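Side-chain contacts in EAL domain protein (Vibrio cholerae serotype O1, PDB 6IJ2), which degrades the cyclic dinucleotides c-di-GMP and cGAMP as a standalone EAL-family phosphodiesterase: residues Tyr69-Asp72 with Gln73-Val77; Val145-Tyr148 with Lys149-Phe153; Leu167-Leu170 with Ala171-Thr175. The protein carries 1 engineered substitution. All coordinates share one frame; numbering follows the deposited sequence.

Interaction 1: Tyr69-Asp72 with Gln73-Val77; sequences YLFD and QMCRV
Two settings bring D72 and R76 together one helical turn apart. D72 swings CG anti to its backbone N (chi1 -171°), while R76 sets CG anti to its carbonyl carbon and runs straight on to NE. The result is a salt bridge, D72 OD2 to R76 NE at 3.3 Å, with R76 NH2 near the same oxygen. The guanidinium and carboxylate planes stand 72° apart, so this is an oblique contact of two nitrogens on one oxygen. The other oxygen is approached through water 1, which donates to D72 OD1 at an unusually short, doubtful 2.5 Å and weakly accepts from R76 NE at 3.3 Å.

One residue earlier, F71 and C75 make a Cys sulfur-aromatic contact, with SG 3.8 Å from the F71 ring centroid and 26° off its normal. The sulfur therefore sits over the ring face, displaced toward the rim; its nearest ring atom is F71 CZ, 3.4 Å from C75 SG. L70 and M74 lie side by side and touch through L70 CD2 and M74 CG at 3.7 Å. The backbone carries regular i to i+4 bonds, for example C75 N to F71 O at 2.9 Å.

R76 is held by more than D72: NH1 bonds to T111 of helix 109-117 and NH2 to Y148 OH, and the guanidinium makes a cation-pi contact with F96, so several partners fix its rotation. C75 also packs against a guanine base of the bound dinucleotide pGpG, placing this turn beside it. Helix 68-85 lies in the connection between strands 41-49 and 91-96 of the EAL barrel, after helix 56-60; F71 and C75 both rest on V48 of strand 41-49, and F71 is further covered by V59 and I60 of helix 56-60.

Interaction 2: Val145-Tyr148 with Lys149-Phe153; sequences VEYY and KSLGF
Apolar contact carries the first pair, Y147 and L151. L151 CG stands over one face of the Y147 ring, 4.2 Å from its centroid and 19° off the normal, which qualifies as CH-pi; L151 CD1 reaches Y147 CZ at 3.6 Å. Y147 can offer this face because its CG lies anti to the backbone N (chi1 175°). The Y148 and F153 rings meet obliquely, with centroids 5.5 Å apart and planes at 43°, and each also packs edge-to-face with F127.

Backbone bonds close the helix. G152 has a positive phi, and the chain folds back in a Schellman motif: F153 N donates to Y148 O at 3.0 Å, around G152 N to K149 O, also at 3.0 Å. This cap ends helix 139-151 of the beta-alpha-beta unit between strands 125-129 and 154-160, and turns F153 inward. Y148 O additionally receives weak bonds from L151 N and G152 N, so several N-H groups crowd one carbonyl.

Polar side-chain ends find partners beyond the turn. K149 NZ bonds to the Q174 carbonyl, and E146 forms a salt bridge with K142.

Interaction 3: Leu167-Leu170 with Ala171-Thr175; sequences LNLL and ADFQT
The end of helix 166-170, where the chain leaves for strand 177-180, is the site of this contact, and L169 O and L170 O accept the bonds that shape it. L169 O takes two donors. F173 N lies in its carbonyl plane at 3.1 Å, whereas D172 N, at 2.9 Å, comes from above that plane, 41° out of it. A further i to i+4 bond, A171 N to L167 O, measures 3.1 Å.

A side chain grips the next carbonyl: Q174 NE2 donates to L170 O at 2.8 Å, with the acceptor only 3° out of the amide plane. The bend at chi2 of Q174 (78°) folds the amide back to that point. L170 CA also makes a CA-H...O contact with F173 O at 3.3 Å. The F173 ring lies alongside L169, its CZ 3.9 Å from L169 CB, with the two side chains pointing the same way.

Around these, L169 and F173 pack on helix 139-151. Residues of both segments also meet the second subunit: D172 forms a salt bridge with R194 of the second subunit, and A171 touches L184 of that subunit. The turn thus belongs both to the dimer interface and to the link from helix 166-170 to strand 177-180. With strand 154-160 parallel and adjacent to strand 177-180, that connection fits a beta-alpha-beta unit of the EAL barrel.

In the fold
All three contacts lie within single helices or at their ends, but their settings differ. Interaction 1, within helix 68-85, is partly buried and mixes a salt bridge with sulfur-aromatic packing beside the bound dinucleotide. Interaction 2, also partly buried, ends its helix with aromatic packing and a backbone cap. Interaction 3 is the buried one, relying on backbone and amide bonds, and it alone meets the second subunit. Interactions 2 and 3 together join helix 139-151 to the loop after helix 166-170, V145 packing on F173 and T175 (V145 CG2 to F173 CE2, 3.7 Å). Interactions 1 and 2 meet through R76 and Y148, whereas 1 and 3 do not touch, their nearest atoms being about 13 Å apart.

Interaction 1: Tyr69-Asp72 with Gln73-Val77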
loop_
_atom_site.group_PDB
_atom_site.type_symbol
_atom_site.label_atom_id
_atom_site.label_comp_id
_atom_site.label_asym_id
_atom_site.label_seq_id
_atom_site.Cartn_x
_atom_site.Cartn_y
_atom_site.Cartn_z
ATOM N N TYR A 69 -15.157 -11.291 17.938
ATOM C CA TYR A 69 -16.475 -11.198 17.319
ATOM C C TYR A 69 -17.470 -10.511 18.243
ATOM O O TYR A 69 -18.226 -9.636 17.807
ATOM C CB TYR A 69 -16.966 -12.590 16.922
ATOM C CG TYR A 69 -15.969 -13.349 16.081
ATOM C CD1 TYR A 69 -15.835 -13.087 14.724
ATOM C CD2 TYR A 69 -15.151 -14.322 16.645
ATOM C CE1 TYR A 69 -14.919 -13.775 13.951
ATOM C CE2 TYR A 69 -14.233 -15.016 15.880
ATOM C CZ TYR A 69 -14.122 -14.738 14.533
ATOM O OH TYR A 69 -13.208 -15.429 13.770
ATOM N N LEU A 70 -17.472 -10.879 19.527
ATOM C CA LEU A 70 -18.356 -10.219 20.482
ATOM C C LEU A 70 -18.005 -8.744 20.617
ATOM O O LEU A 70 -18.893 -7.891 20.738
ATOM C CB LEU A 70 -18.270 -10.921 21.840
ATOM C CG LEU A 70 -19.477 -10.966 22.789
ATOM C CD1 LEU A 70 -19.152 -11.833 24.001
ATOM C CD2 LEU A 70 -19.929 -9.583 23.239
ATOM N N PHE A 71 -16.709 -8.426 20.597
ATOM C CA PHE A 71 -16.283 -7.035 20.704
ATOM C C PHE A 71 -16.734 -6.224 19.493
ATOM O O PHE A 71 -17.217 -5.093 19.637
ATOM C CB PHE A 71 -14.761 -6.978 20.871
ATOM C CG PHE A 71 -14.200 -5.601 20.746
ATOM C CD1 PHE A 71 -14.342 -4.691 21.778
ATOM C CD2 PHE A 71 -13.555 -5.206 19.588
ATOM C CE1 PHE A 71 -13.846 -3.412 21.662
ATOM C CE2 PHE A 71 -13.058 -3.933 19.468
ATOM C CZ PHE A 71 -13.205 -3.032 20.510
ATOM N N ASP A 72 -16.594 -6.794 18.295
ATOM C CA ASP A 72 -17.023 -6.113 17.079
ATOM C C ASP A 72 -18.514 -5.795 17.126
ATOM O O ASP A 72 -18.928 -4.655 16.886
ATOM C CB ASP A 72 -16.693 -6.980 15.865
ATOM C CG ASP A 72 -16.914 -6.261 14.563
ATOM O OD1 ASP A 72 -16.265 -5.215 14.351
ATOM O OD2 ASP A 72 -17.732 -6.742 13.750
ATOM N N GLN A 73 -19.337 -6.794 17.441
ATOM C CA GLN A 73 -20.777 -6.567 17.526
ATOM C C GLN A 73 -21.111 -5.516 18.579
ATOM O O GLN A 73 -21.996 -4.679 18.368
ATOM C CB GLN A 73 -21.494 -7.886 17.821
ATOM C CG GLN A 73 -21.193 -8.965 16.798
ATOM C CD GLN A 73 -22.151 -10.138 16.866
ATOM O OE1 GLN A 73 -22.767 -10.505 15.866
ATOM N NE2 GLN A 73 -22.273 -10.742 18.045
ATOM N N MET A 74 -20.404 -5.536 19.713
ATOM C CA MET A 74 -20.645 -4.546 20.759
ATOM C C MET A 74 -20.316 -3.134 20.285
ATOM O O MET A 74 -21.074 -2.194 20.554
ATOM C CB MET A 74 -19.835 -4.896 22.007
ATOM C CG MET A 74 -20.476 -5.957 22.883
ATOM S SD MET A 74 -21.422 -5.252 24.247
ATOM C CE MET A 74 -20.106 -4.862 25.402
ATOM N N CYS A 75 -19.185 -2.963 19.590
ATOM C CA CYS A 75 -18.838 -1.647 19.046
ATOM C C CYS A 75 -19.942 -1.107 18.154
ATOM O O CYS A 75 -20.241 0.092 18.177
ATOM C CB CYS A 75 -17.540 -1.710 18.242
ATOM S SG CYS A 75 -16.046 -1.740 19.196
ATOM N N ARG A 76 -20.532 -1.973 17.335
ATOM C CA ARG A 76 -21.562 -1.524 16.411
ATOM C C ARG A 76 -22.809 -1.073 17.153
ATOM O O ARG A 76 -23.375 -0.024 16.838
ATOM C CB ARG A 76 -21.891 -2.639 15.427
ATOM C CG ARG A 76 -20.711 -2.967 14.515
ATOM C CD ARG A 76 -21.042 -4.106 13.598
ATOM N NE ARG A 76 -19.898 -4.469 12.780
ATOM C CZ ARG A 76 -19.992 -5.108 11.623
ATOM N NH1 ARG A 76 -21.188 -5.437 11.151
ATOM N NH2 ARG A 76 -18.897 -5.404 10.934
ATOM N N VAL A 77 -23.237 -1.842 18.155
ATOM C CA VAL A 77 -24.471 -1.531 18.864
ATOM C C VAL A 77 -24.313 -0.272 19.709
ATOM O O VAL A 77 -25.220 0.571 19.767
ATOM C CB VAL A 77 -24.906 -2.736 19.717
ATOM C CG1 VAL A 77 -26.096 -2.363 20.575
ATOM C CG2 VAL A 77 -25.242 -3.922 18.828
HETATM O O HOH W 1 -17.083 -2.988 13.662
#

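Interaction 2: Val145-Tyr148 with Lys149-Phe153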
loop_
_atom_site.group_PDB
_atom_site.type_symbol
_atom_site.label_atom_id
_atom_site.label_comp_id
_atom_site.label_asym_id
_atom_site.label_seq_id
_atom_site.Cartn_x
_atom_site.Cartn_y
_atom_site.Cartn_z
ATOM N N VAL A 145 -17.189 -6.326 1.439
ATOM C CA VAL A 145 -17.562 -4.982 1.010
ATOM C C VAL A 145 -18.761 -5.030 0.074
ATOM O O VAL A 145 -19.703 -4.240 0.206
ATOM C CB VAL A 145 -16.357 -4.286 0.353
ATOM C CG1 VAL A 145 -16.766 -2.946 -0.249
ATOM C CG2 VAL A 145 -15.238 -4.106 1.362
ATOM N N GLU A 146 -18.756 -5.959 -0.882
ATOM C CA GLU A 146 -19.866 -6.008 -1.828
ATOM C C GLU A 146 -21.150 -6.500 -1.166
ATOM O O GLU A 146 -22.245 -6.065 -1.546
ATOM C CB GLU A 146 -19.478 -6.866 -3.034
ATOM C CG GLU A 146 -18.382 -6.198 -3.867
ATOM C CD GLU A 146 -17.997 -6.967 -5.122
ATOM O OE1 GLU A 146 -17.229 -6.410 -5.938
ATOM O OE2 GLU A 146 -18.453 -8.118 -5.296
ATOM N N TYR A 147 -21.041 -7.384 -0.169
ATOM C CA TYR A 147 -22.227 -7.801 0.573
ATOM C C TYR A 147 -22.817 -6.638 1.360
ATOM O O TYR A 147 -24.039 -6.443 1.373
ATOM C CB TYR A 147 -21.891 -8.960 1.510
ATOM C CG TYR A 147 -23.045 -9.373 2.395
ATOM C CD1 TYR A 147 -24.197 -9.921 1.851
ATOM C CD2 TYR A 147 -22.980 -9.221 3.774
ATOM C CE1 TYR A 147 -25.257 -10.301 2.653
ATOM C CE2 TYR A 147 -24.034 -9.607 4.590
ATOM C CZ TYR A 147 -25.168 -10.142 4.021
ATOM O OH TYR A 147 -26.224 -10.521 4.817
ATOM N N TYR A 148 -21.963 -5.853 2.018
ATOM C CA TYR A 148 -22.453 -4.708 2.776
ATOM C C TYR A 148 -23.097 -3.677 1.859
ATOM O O TYR A 148 -24.144 -3.106 2.196
ATOM C CB TYR A 148 -21.313 -4.086 3.582
ATOM C CG TYR A 148 -21.013 -4.821 4.868
ATOM C CD1 TYR A 148 -21.241 -6.185 4.981
ATOM C CD2 TYR A 148 -20.530 -4.146 5.980
ATOM C CE1 TYR A 148 -20.972 -6.861 6.159
ATOM C CE2 TYR A 148 -20.267 -4.812 7.163
ATOM C CZ TYR A 148 -20.487 -6.170 7.248
ATOM O OH TYR A 148 -20.226 -6.836 8.425
ATOM N N LYS A 149 -22.485 -3.427 0.697
ATOM C CA LYS A 149 -23.104 -2.561 -0.303
ATOM C C LYS A 149 -24.489 -3.068 -0.686
ATOM O O LYS A 149 -25.435 -2.280 -0.807
ATOM C CB LYS A 149 -22.215 -2.460 -1.543
ATOM C CG LYS A 149 -20.917 -1.702 -1.332
ATOM C CD LYS A 149 -20.179 -1.526 -2.650
ATOM C CE LYS A 149 -19.503 -0.175 -2.718
ATOM N NZ LYS A 149 -19.277 0.247 -4.131
ATOM N N SER A 150 -24.631 -4.389 -0.858
ATOM C CA SER A 150 -25.913 -4.955 -1.268
ATOM C C SER A 150 -26.979 -4.782 -0.194
ATOM O O SER A 150 -28.166 -4.652 -0.516
ATOM C CB SER A 150 -25.748 -6.436 -1.618
ATOM O OG SER A 150 -25.495 -7.223 -0.466
ATOM N N LEU A 151 -26.584 -4.780 1.079
ATOM C CA LEU A 151 -27.544 -4.551 2.147
ATOM C C LEU A 151 -27.919 -3.084 2.305
ATOM O O LEU A 151 -28.876 -2.788 3.027
ATOM C CB LEU A 151 -26.998 -5.077 3.474
ATOM C CG LEU A 151 -26.779 -6.584 3.575
ATOM C CD1 LEU A 151 -26.426 -6.967 4.998
ATOM C CD2 LEU A 151 -28.006 -7.339 3.103
ATOM N N GLY A 152 -27.193 -2.166 1.665
ATOM C CA GLY A 152 -27.489 -0.748 1.747
ATOM C C GLY A 152 -26.476 0.081 2.508
ATOM O O GLY A 152 -26.594 1.312 2.516
ATOM N N PHE A 153 -25.483 -0.543 3.136
ATOM C CA PHE A 153 -24.459 0.200 3.862
ATOM C C PHE A 153 -23.594 1.021 2.915
ATOM O O PHE A 153 -23.375 0.652 1.760
ATOM C CB PHE A 153 -23.565 -0.759 4.653
ATOM C CG PHE A 153 -24.269 -1.422 5.788
ATOM C CD1 PHE A 153 -24.596 -0.702 6.927
ATOM C CD2 PHE A 153 -24.630 -2.758 5.718
ATOM C CE1 PHE A 153 -25.262 -1.300 7.981
ATOM C CE2 PHE A 153 -25.310 -3.363 6.771
ATOM C CZ PHE A 153 -25.620 -2.637 7.903
#

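Interaction 3: Leu167-Leu170 with Ala171-Thr175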
loop_
_atom_site.group_PDB
_atom_site.type_symbol
_atom_site.label_atom_id
_atom_site.label_comp_id
_atom_site.label_asym_id
_atom_site.label_seq_id
_atom_site.Cartn_x
_atom_site.Cartn_y
_atom_site.Cartn_z
ATOM N N LEU A 167 -3.982 0.549 -3.262
ATOM C CA LEU A 167 -4.187 0.329 -4.691
ATOM C C LEU A 167 -4.485 -1.129 -4.978
ATOM O O LEU A 167 -5.243 -1.434 -5.906
ATOM C CB LEU A 167 -2.970 0.802 -5.498
ATOM C CG LEU A 167 -2.854 2.330 -5.577
ATOM C CD1 LEU A 167 -1.611 2.732 -6.379
ATOM C CD2 LEU A 167 -4.128 2.966 -6.171
ATOM N N ASN A 168 -3.905 -2.036 -4.190
ATOM C CA ASN A 168 -4.206 -3.458 -4.314
ATOM C C ASN A 168 -5.703 -3.711 -4.154
ATOM O O ASN A 168 -6.282 -4.568 -4.832
ATOM C CB ASN A 168 -3.402 -4.221 -3.260
ATOM C CG ASN A 168 -3.471 -5.725 -3.422
ATOM O OD1 ASN A 168 -3.636 -6.246 -4.522
ATOM N ND2 ASN A 168 -3.324 -6.434 -2.311
ATOM N N LEU A 169 -6.343 -2.976 -3.259
ATOM C CA LEU A 169 -7.781 -3.145 -3.063
ATOM C C LEU A 169 -8.564 -2.532 -4.217
ATOM O O LEU A 169 -9.405 -3.201 -4.834
ATOM C CB LEU A 169 -8.184 -2.519 -1.737
ATOM C CG LEU A 169 -7.509 -3.145 -0.512
ATOM C CD1 LEU A 169 -8.005 -2.493 0.770
ATOM C CD2 LEU A 169 -7.769 -4.640 -0.483
ATOM N N LEU A 170 -8.278 -1.263 -4.536
ATOM C CA LEU A 170 -9.045 -0.517 -5.535
ATOM C C LEU A 170 -9.019 -1.165 -6.909
ATOM O O LEU A 170 -9.918 -0.903 -7.718
ATOM C CB LEU A 170 -8.505 0.904 -5.665
ATOM C CG LEU A 170 -8.734 1.792 -4.460
ATOM C CD1 LEU A 170 -8.154 3.164 -4.719
ATOM C CD2 LEU A 170 -10.225 1.872 -4.239
ATOM N N ALA A 171 -7.998 -1.973 -7.204
ATOM C CA ALA A 171 -7.931 -2.642 -8.501
ATOM C C ALA A 171 -9.066 -3.638 -8.679
ATOM O O ALA A 171 -9.504 -3.886 -9.808
ATOM C CB ALA A 171 -6.576 -3.341 -8.674
ATOM N N ASP A 172 -9.575 -4.206 -7.587
ATOM C CA ASP A 172 -10.558 -5.272 -7.695
ATOM C C ASP A 172 -11.942 -4.918 -7.162
ATOM O O ASP A 172 -12.900 -5.623 -7.489
ATOM C CB ASP A 172 -10.042 -6.533 -6.988
ATOM C CG ASP A 172 -8.923 -7.217 -7.766
ATOM O OD1 ASP A 172 -9.074 -7.375 -8.997
ATOM O OD2 ASP A 172 -7.896 -7.588 -7.157
ATOM N N PHE A 173 -12.076 -3.863 -6.362
ATOM C CA PHE A 173 -13.397 -3.391 -5.954
ATOM C C PHE A 173 -13.303 -1.927 -5.560
ATOM O O PHE A 173 -12.230 -1.418 -5.239
ATOM C CB PHE A 173 -13.977 -4.218 -4.795
ATOM C CG PHE A 173 -13.211 -4.095 -3.513
ATOM C CD1 PHE A 173 -12.108 -4.912 -3.269
ATOM C CD2 PHE A 173 -13.589 -3.179 -2.546
ATOM C CE1 PHE A 173 -11.408 -4.811 -2.087
ATOM C CE2 PHE A 173 -12.889 -3.069 -1.365
ATOM C CZ PHE A 173 -11.795 -3.891 -1.136
ATOM N N GLN A 174 -14.446 -1.245 -5.561
ATOM C CA GLN A 174 -14.421 0.152 -5.173
ATOM C C GLN A 174 -15.457 0.393 -4.085
ATOM O O GLN A 174 -16.572 -0.127 -4.147
ATOM C CB GLN A 174 -14.663 1.066 -6.371
ATOM C CG GLN A 174 -13.579 0.974 -7.439
ATOM C CD GLN A 174 -13.717 -0.252 -8.324
ATOM O OE1 GLN A 174 -14.798 -0.527 -8.857
ATOM N NE2 GLN A 174 -12.623 -1.004 -8.485
ATOM N N THR A 175 -15.057 1.155 -3.077
ATOM C CA THR A 175 -15.959 1.602 -2.029
ATOM C C THR A 175 -16.593 2.932 -2.419
ATOM O O THR A 175 -16.230 3.553 -3.422
ATOM C CB THR A 175 -15.185 1.740 -0.724
ATOM O OG1 THR A 175 -13.955 2.425 -1.004
ATOM C CG2 THR A 175 -14.840 0.356 -0.180
#